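SVP1-like protein 2 (Kluyveromyces lactis, PDB 4V16) probably binds phosphatidylinositol 3,5-bisphosphate through a beta-propeller domain and associates with membranes, with a likely role in mitochondrial or peroxisomal functions and amino acid signalling. Local coordinates at residues 68-73 and 77-82; 88-93 and 123-128. All blocks are in the same frame, centred on the assembly; numbering follows the deposited sequence.

How the interactions relate
Both contacts belong to one region of the seven-bladed beta-propeller, and their centres lie about 10 Å apart. Interaction 1 is buried. It pairs the two middle strands of one blade by backbone hydrogen bonds, with side-chain layers on both faces of the sheet. Interaction 2 is a surface contact. It joins the fourth strand of that blade, 87-93, to a loop of the next blade, and uses side chains only. The two meet in one sheet, where strand 77-82 lies beside strand 87-93 and pairs with it through probable backbone bonds, Leu-78 with Val-92 among them. Aromatic rings take part in each: a histidine beside a phenylalanine in interaction 1, a tryptophan indole under a threonine methyl in interaction 2.

Interaction 1: residues 68-73 and 77-82; sequences IAFVST and LLHIWD
His-79 lies against the ring of Phe-70 on one face of a beta hairpin. Its CB sits over the phenyl face, 3.7 Å from the Phe-70 ring centroid, in a CH-pi contact. Further out, His-79 CG comes to 3.6 Å from Phe-70 CZ. His-79 CD2 follows and reaches Phe-70 CE1 at 3.4 Å. At the tip, His-79 NE2 is 3.7 Å from Ser-72 CB, which lies at the edge of the imidazole. On the other branch, ND1 makes a weak hydrogen bond to Asp-88 in the next strand. The two rings are nearly parallel, with planes at 11°, but offset, with little face-to-face overlap. Phe-70 CG stands between its own backbone N and carbonyl carbon (chi1 66°), which carries the ring across to strand 77-82. There Phe-70 CE2 also meets Trp-81 CB at 3.8 Å, and this methylene lies near the plane of the phenyl ring.

Beneath the side chains, the strands run antiparallel. Phe-70 and His-79 form a hydrogen-bonded pair, as do Ile-68 and Trp-81. The bond from Ile-68 N to Trp-81 O is close to straight, at 169°. Ala-69 with Ile-80 and Val-71 with Leu-78 are non-hydrogen-bonded pairs. Their side chains occupy the other face, where Ala-69 CB meets Ile-80 CD1 at 3.6 Å and Val-71 CG2 meets Leu-78 CD1 at 3.9 Å. This aliphatic layer packs on strands 98-103 and 107-112 of the following blade. The hairpin thus forms the middle two strands of a four-stranded propeller blade. Its chemistry is divided: backbone bonds set the register, aliphatic groups pack against the next blade, and the aromatic face combines carbon contacts with the weak polar link from the imidazole to Asp-88.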
loop_
_atom_site.group_PDB
_atom_site.type_symbol
_atom_site.label_atom_id
_atom_site.label_comp_id
_atom_site.label_asym_id
_atom_site.label_seq_id
_atom_site.Cartn_x
_atom_site.Cartn_y
_atom_site.Cartn_z
ATOM N N ILE A 68 0.286 15.631 -7.373
ATOM C CA ILE A 68 -0.717 14.977 -6.543
ATOM C C ILE A 68 -1.899 14.543 -7.404
ATOM O O ILE A 68 -2.308 15.262 -8.315
ATOM C CB ILE A 68 -1.208 15.915 -5.422
ATOM C CG1 ILE A 68 -0.032 16.335 -4.536
ATOM C CG2 ILE A 68 -2.293 15.239 -4.585
ATOM C CD1 ILE A 68 -0.348 17.476 -3.598
ATOM N N ALA A 69 -2.439 13.362 -7.114
ATOM C CA ALA A 69 -3.609 12.851 -7.819
ATOM C C ALA A 69 -4.709 12.504 -6.829
ATOM O O ALA A 69 -4.484 11.739 -5.889
ATOM C CB ALA A 69 -3.244 11.630 -8.648
ATOM N N PHE A 70 -5.894 13.072 -7.037
ATOM C CA PHE A 70 -7.048 12.754 -6.206
ATOM C C PHE A 70 -8.285 12.527 -7.067
ATOM O O PHE A 70 -8.379 13.031 -8.187
ATOM C CB PHE A 70 -7.305 13.864 -5.179
ATOM C CG PHE A 70 -7.711 15.181 -5.783
ATOM C CD1 PHE A 70 -9.043 15.460 -6.043
ATOM C CD2 PHE A 70 -6.761 16.148 -6.070
ATOM C CE1 PHE A 70 -9.420 16.674 -6.593
ATOM C CE2 PHE A 70 -7.131 17.365 -6.619
ATOM C CZ PHE A 70 -8.463 17.628 -6.880
ATOM N N VAL A 71 -9.224 11.751 -6.532
ATOM C CA VAL A 71 -10.474 11.449 -7.216
ATOM C C VAL A 71 -11.614 12.265 -6.618
ATOM O O VAL A 71 -11.795 12.288 -5.400
ATOM C CB VAL A 71 -10.822 9.952 -7.120
ATOM C CG1 VAL A 71 -12.088 9.645 -7.907
ATOM C CG2 VAL A 71 -9.663 9.101 -7.621
ATOM N N SER A 72 -12.379 12.934 -7.475
ATOM C CA SER A 72 -13.542 13.688 -7.025
ATOM C C SER A 72 -14.724 12.747 -6.828
ATOM O O SER A 72 -15.243 12.180 -7.790
ATOM C CB SER A 72 -13.901 14.788 -8.025
ATOM O OG SER A 72 -14.983 15.571 -7.549
ATOM N N THR A 73 -15.137 12.577 -5.575
ATOM C CA THR A 73 -16.255 11.699 -5.248
ATOM C C THR A 73 -17.522 12.138 -5.978
ATOM O O THR A 73 -18.231 11.319 -6.565
ATOM C CB THR A 73 -16.490 11.682 -3.743
ATOM N N LEU A 77 -14.289 12.268 -11.216
ATOM C CA LEU A 77 -13.153 12.745 -12.005
ATOM C C LEU A 77 -11.828 12.476 -11.298
ATOM O O LEU A 77 -11.721 12.641 -10.083
ATOM C CB LEU A 77 -13.284 14.246 -12.278
ATOM C CG LEU A 77 -14.176 14.685 -13.439
ATOM C CD1 LEU A 77 -14.428 16.181 -13.361
ATOM C CD2 LEU A 77 -13.547 14.321 -14.773
ATOM N N LEU A 78 -10.821 12.070 -12.069
ATOM C CA LEU A 78 -9.467 11.911 -11.551
ATOM C C LEU A 78 -8.633 13.142 -11.889
ATOM O O LEU A 78 -8.247 13.340 -13.042
ATOM C CB LEU A 78 -8.810 10.653 -12.122
ATOM C CG LEU A 78 -7.328 10.455 -11.783
ATOM C CD1 LEU A 78 -7.122 10.356 -10.279
ATOM C CD2 LEU A 78 -6.777 9.222 -12.482
ATOM N N HIS A 79 -8.360 13.966 -10.882
ATOM C CA HIS A 79 -7.555 15.169 -11.069
ATOM C C HIS A 79 -6.069 14.876 -10.903
ATOM O O HIS A 79 -5.687 13.999 -10.131
ATOM C CB HIS A 79 -7.967 16.253 -10.071
ATOM C CG HIS A 79 -9.401 16.664 -10.176
ATOM N ND1 HIS A 79 -9.796 17.851 -10.757
ATOM C CD2 HIS A 79 -10.537 16.051 -9.767
ATOM C CE1 HIS A 79 -11.111 17.948 -10.704
ATOM N NE2 HIS A 79 -11.586 16.869 -10.108
ATOM N N ILE A 80 -5.243 15.613 -11.642
ATOM C CA ILE A 80 -3.807 15.650 -11.396
ATOM C C ILE A 80 -3.450 17.070 -10.970
ATOM O O ILE A 80 -3.358 17.978 -11.797
ATOM C CB ILE A 80 -2.983 15.239 -12.633
ATOM C CG1 ILE A 80 -3.397 13.849 -13.124
ATOM C CG2 ILE A 80 -1.495 15.262 -12.311
ATOM C CD1 ILE A 80 -3.157 12.733 -12.126
ATOM N N TRP A 81 -3.257 17.245 -9.668
ATOM C CA TRP A 81 -3.078 18.560 -9.066
ATOM C C TRP A 81 -1.601 18.949 -8.992
ATOM O O TRP A 81 -0.757 18.148 -8.589
ATOM C CB TRP A 81 -3.709 18.563 -7.669
ATOM C CG TRP A 81 -3.608 19.855 -6.907
ATOM C CD1 TRP A 81 -2.688 20.174 -5.949
ATOM C CD2 TRP A 81 -4.477 20.987 -7.021
ATOM N NE1 TRP A 81 -2.926 21.439 -5.466
ATOM C CE2 TRP A 81 -4.018 21.959 -6.108
ATOM C CE3 TRP A 81 -5.594 21.276 -7.809
ATOM C CZ2 TRP A 81 -4.638 23.199 -5.964
ATOM C CZ3 TRP A 81 -6.209 22.509 -7.665
ATOM C CH2 TRP A 81 -5.729 23.454 -6.749
ATOM N N ASP A 82 -1.299 20.176 -9.403
ATOM C CA ASP A 82 0.050 20.717 -9.294
ATOM C C ASP A 82 0.166 21.483 -7.980
ATOM O O ASP A 82 -0.577 22.434 -7.735
ATOM C CB ASP A 82 0.368 21.620 -10.487
ATOM C CG ASP A 82 1.844 21.973 -10.581
ATOM O OD1 ASP A 82 2.476 22.196 -9.530
ATOM O OD2 ASP A 82 2.372 22.024 -11.712
#

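Interaction 2: residues 88-93 and 123-128; sequences DITRVK and NPWNKI
Thr-90 and Ile-89 both reach the indole of Trp-125. The CH-pi contact comes from Thr-90. Its CG2 stands over one face of the indole, 3.8 Å from the centroid of the five-membered ring and 28° off the ring normal. The nearest ring atom to this methyl is Trp-125 CD1, at 3.4 Å. Apolar packing comes from Ile-89, whose CG2 approaches Trp-125 CZ2 obliquely, also at 3.4 Å. The two residues thus meet different parts of the indole, Thr-90 the pyrrole part and Ile-89 the benzene part.

These contacts bridge neighbouring blades of the beta-propeller. Thr-90 belongs to the fourth, outer-edge strand of one blade, and the chain turns a corner at Ile-89. Trp-125 belongs to the loop between strands 115-120 and 132-133 of the next blade, directly after Pro-124, which is joined to Asn-123 by a cis peptide bond.

Polar atoms come close to the ring without bonding across the contact. Thr-90 OG1 lies 3.4 Å above the indole plane, nearest Trp-125 CG and CD2. It takes the position between its own backbone N and carbonyl carbon (chi1 46°), while CG2 lies anti to that carbonyl carbon, and in this rotamer both branches face the ring. On the opposite face stands the backbone N of Asn-123, from the same loop.

Replacing Trp-125 with an alanine would probably leave the Thr-90 methyl and Ile-89 CG2 without their aromatic partner and open a gap between strand and loop. Ring-to-ring contact comes from Phe-121, which meets the indole edge-to-face, and the tryptophan side chain also touches Ile-108 in strand 107-112.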
loop_
_atom_site.group_PDB
_atom_site.type_symbol
_atom_site.label_atom_id
_atom_site.label_comp_id
_atom_site.label_asym_id
_atom_site.label_seq_id
_atom_site.Cartn_x
_atom_site.Cartn_y
_atom_site.Cartn_z
ATOM N N ASP A 88 -5.186 22.419 -11.393
ATOM C CA ASP A 88 -5.264 21.144 -12.094
ATOM C C ASP A 88 -4.335 21.137 -13.301
ATOM O O ASP A 88 -4.173 22.153 -13.975
ATOM C CB ASP A 88 -6.699 20.856 -12.549
ATOM C CG ASP A 88 -7.663 20.682 -11.389
ATOM O OD1 ASP A 88 -7.240 20.177 -10.327
ATOM O OD2 ASP A 88 -8.850 21.044 -11.545
ATOM N N ILE A 89 -3.723 19.987 -13.560
ATOM C CA ILE A 89 -2.973 19.778 -14.792
ATOM C C ILE A 89 -3.929 19.211 -15.835
ATOM O O ILE A 89 -4.047 19.743 -16.938
ATOM C CB ILE A 89 -1.777 18.833 -14.582
ATOM C CG1 ILE A 89 -0.807 19.442 -13.567
ATOM C CG2 ILE A 89 -1.064 18.571 -15.905
ATOM C CD1 ILE A 89 0.356 18.548 -13.198
ATOM N N THR A 90 -4.610 18.128 -15.471
ATOM C CA THR A 90 -5.680 17.567 -16.289
ATOM C C THR A 90 -6.731 16.889 -15.419
ATOM O O THR A 90 -6.548 16.731 -14.212
ATOM C CB THR A 90 -5.156 16.533 -17.308
ATOM O OG1 THR A 90 -4.247 15.634 -16.660
ATOM C CG2 THR A 90 -4.454 17.220 -18.467
ATOM N N ARG A 91 -7.834 16.499 -16.051
ATOM C CA ARG A 91 -8.864 15.698 -15.406
ATOM C C ARG A 91 -9.196 14.517 -16.308
ATOM O O ARG A 91 -9.294 14.671 -17.525
ATOM C CB ARG A 91 -10.111 16.535 -15.122
ATOM C CG ARG A 91 -9.847 17.735 -14.221
ATOM C CD ARG A 91 -10.155 19.072 -14.889
ATOM N NE ARG A 91 -11.386 19.667 -14.377
ATOM C CZ ARG A 91 -11.822 20.881 -14.698
ATOM N NH1 ARG A 91 -11.131 21.638 -15.542
ATOM N NH2 ARG A 91 -12.952 21.338 -14.176
ATOM N N VAL A 92 -9.355 13.343 -15.707
ATOM C CA VAL A 92 -9.627 12.122 -16.458
ATOM C C VAL A 92 -10.987 11.560 -16.066
ATOM O O VAL A 92 -11.288 11.414 -14.880
ATOM C CB VAL A 92 -8.532 11.064 -16.218
ATOM C CG1 VAL A 92 -8.853 9.774 -16.957
ATOM C CG2 VAL A 92 -7.176 11.599 -16.657
ATOM N N LYS A 93 -11.803 11.249 -17.069
ATOM C CA LYS A 93 -13.145 10.726 -16.837
ATOM C C LYS A 93 -13.104 9.262 -16.407
ATOM O O LYS A 93 -12.475 8.432 -17.066
ATOM C CB LYS A 93 -13.995 10.881 -18.090
ATOM N N ASN A 123 1.349 14.759 -20.786
ATOM C CA ASN A 123 0.547 15.000 -21.981
ATOM C C ASN A 123 0.792 13.908 -23.021
ATOM O O ASN A 123 1.938 13.511 -23.239
ATOM C CB ASN A 123 0.870 16.378 -22.564
ATOM C CG ASN A 123 -0.318 17.010 -23.262
ATOM O OD1 ASN A 123 -1.147 17.664 -22.627
ATOM N ND2 ASN A 123 -0.408 16.820 -24.573
ATOM N N PRO A 124 -0.276 13.418 -23.677
ATOM C CA PRO A 124 -1.684 13.840 -23.628
ATOM C C PRO A 124 -2.514 13.225 -22.493
ATOM O O PRO A 124 -3.727 13.438 -22.463
ATOM C CB PRO A 124 -2.217 13.372 -24.980
ATOM C CG PRO A 124 -1.447 12.130 -25.254
ATOM C CD PRO A 124 -0.071 12.346 -24.669
ATOM N N TRP A 125 -1.878 12.488 -21.585
ATOM C CA TRP A 125 -2.578 11.835 -20.473
ATOM C C TRP A 125 -3.636 10.846 -20.972
ATOM O O TRP A 125 -4.756 10.814 -20.459
ATOM C CB TRP A 125 -3.237 12.877 -19.557
ATOM C CG TRP A 125 -2.307 13.969 -19.107
ATOM C CD1 TRP A 125 -2.066 15.152 -19.740
ATOM C CD2 TRP A 125 -1.498 13.974 -17.925
ATOM N NE1 TRP A 125 -1.152 15.893 -19.030
ATOM C CE2 TRP A 125 -0.790 15.192 -17.909
ATOM C CE3 TRP A 125 -1.303 13.068 -16.878
ATOM C CZ2 TRP A 125 0.099 15.528 -16.889
ATOM C CZ3 TRP A 125 -0.419 13.403 -15.864
ATOM C CH2 TRP A 125 0.270 14.622 -15.878
ATOM N N ASN A 126 -3.268 10.035 -21.961
ATOM C CA ASN A 126 -4.196 9.104 -22.598
ATOM C C ASN A 126 -3.998 7.663 -22.136
ATOM O O ASN A 126 -2.996 7.339 -21.498
ATOM C CB ASN A 126 -4.042 9.171 -24.118
ATOM C CG ASN A 126 -2.700 8.639 -24.592
ATOM O OD1 ASN A 126 -1.648 9.001 -24.062
ATOM N ND2 ASN A 126 -2.732 7.764 -25.589
ATOM N N LYS A 127 -4.954 6.800 -22.473
ATOM C CA LYS A 127 -4.847 5.378 -22.163
ATOM C C LYS A 127 -3.802 4.734 -23.065
ATOM O O LYS A 127 -3.765 4.992 -24.268
ATOM C CB LYS A 127 -6.195 4.674 -22.330
ATOM C CG LYS A 127 -7.363 5.441 -21.744
ATOM C CD LYS A 127 -8.625 4.594 -21.652
ATOM C CE LYS A 127 -8.577 3.640 -20.469
ATOM N NZ LYS A 127 -9.920 3.073 -20.157
ATOM N N ILE A 128 -2.960 3.892 -22.476
ATOM C CA ILE A 128 -1.842 3.289 -23.192
ATOM C C ILE A 128 -2.192 1.895 -23.703
ATOM O O ILE A 128 -1.617 1.419 -24.683
ATOM C CB ILE A 128 -0.597 3.205 -22.288
ATOM C CG1 ILE A 128 -0.220 4.605 -21.800
ATOM C CG2 ILE A 128 0.576 2.562 -23.033
ATOM C CD1 ILE A 128 0.902 4.619 -20.800
#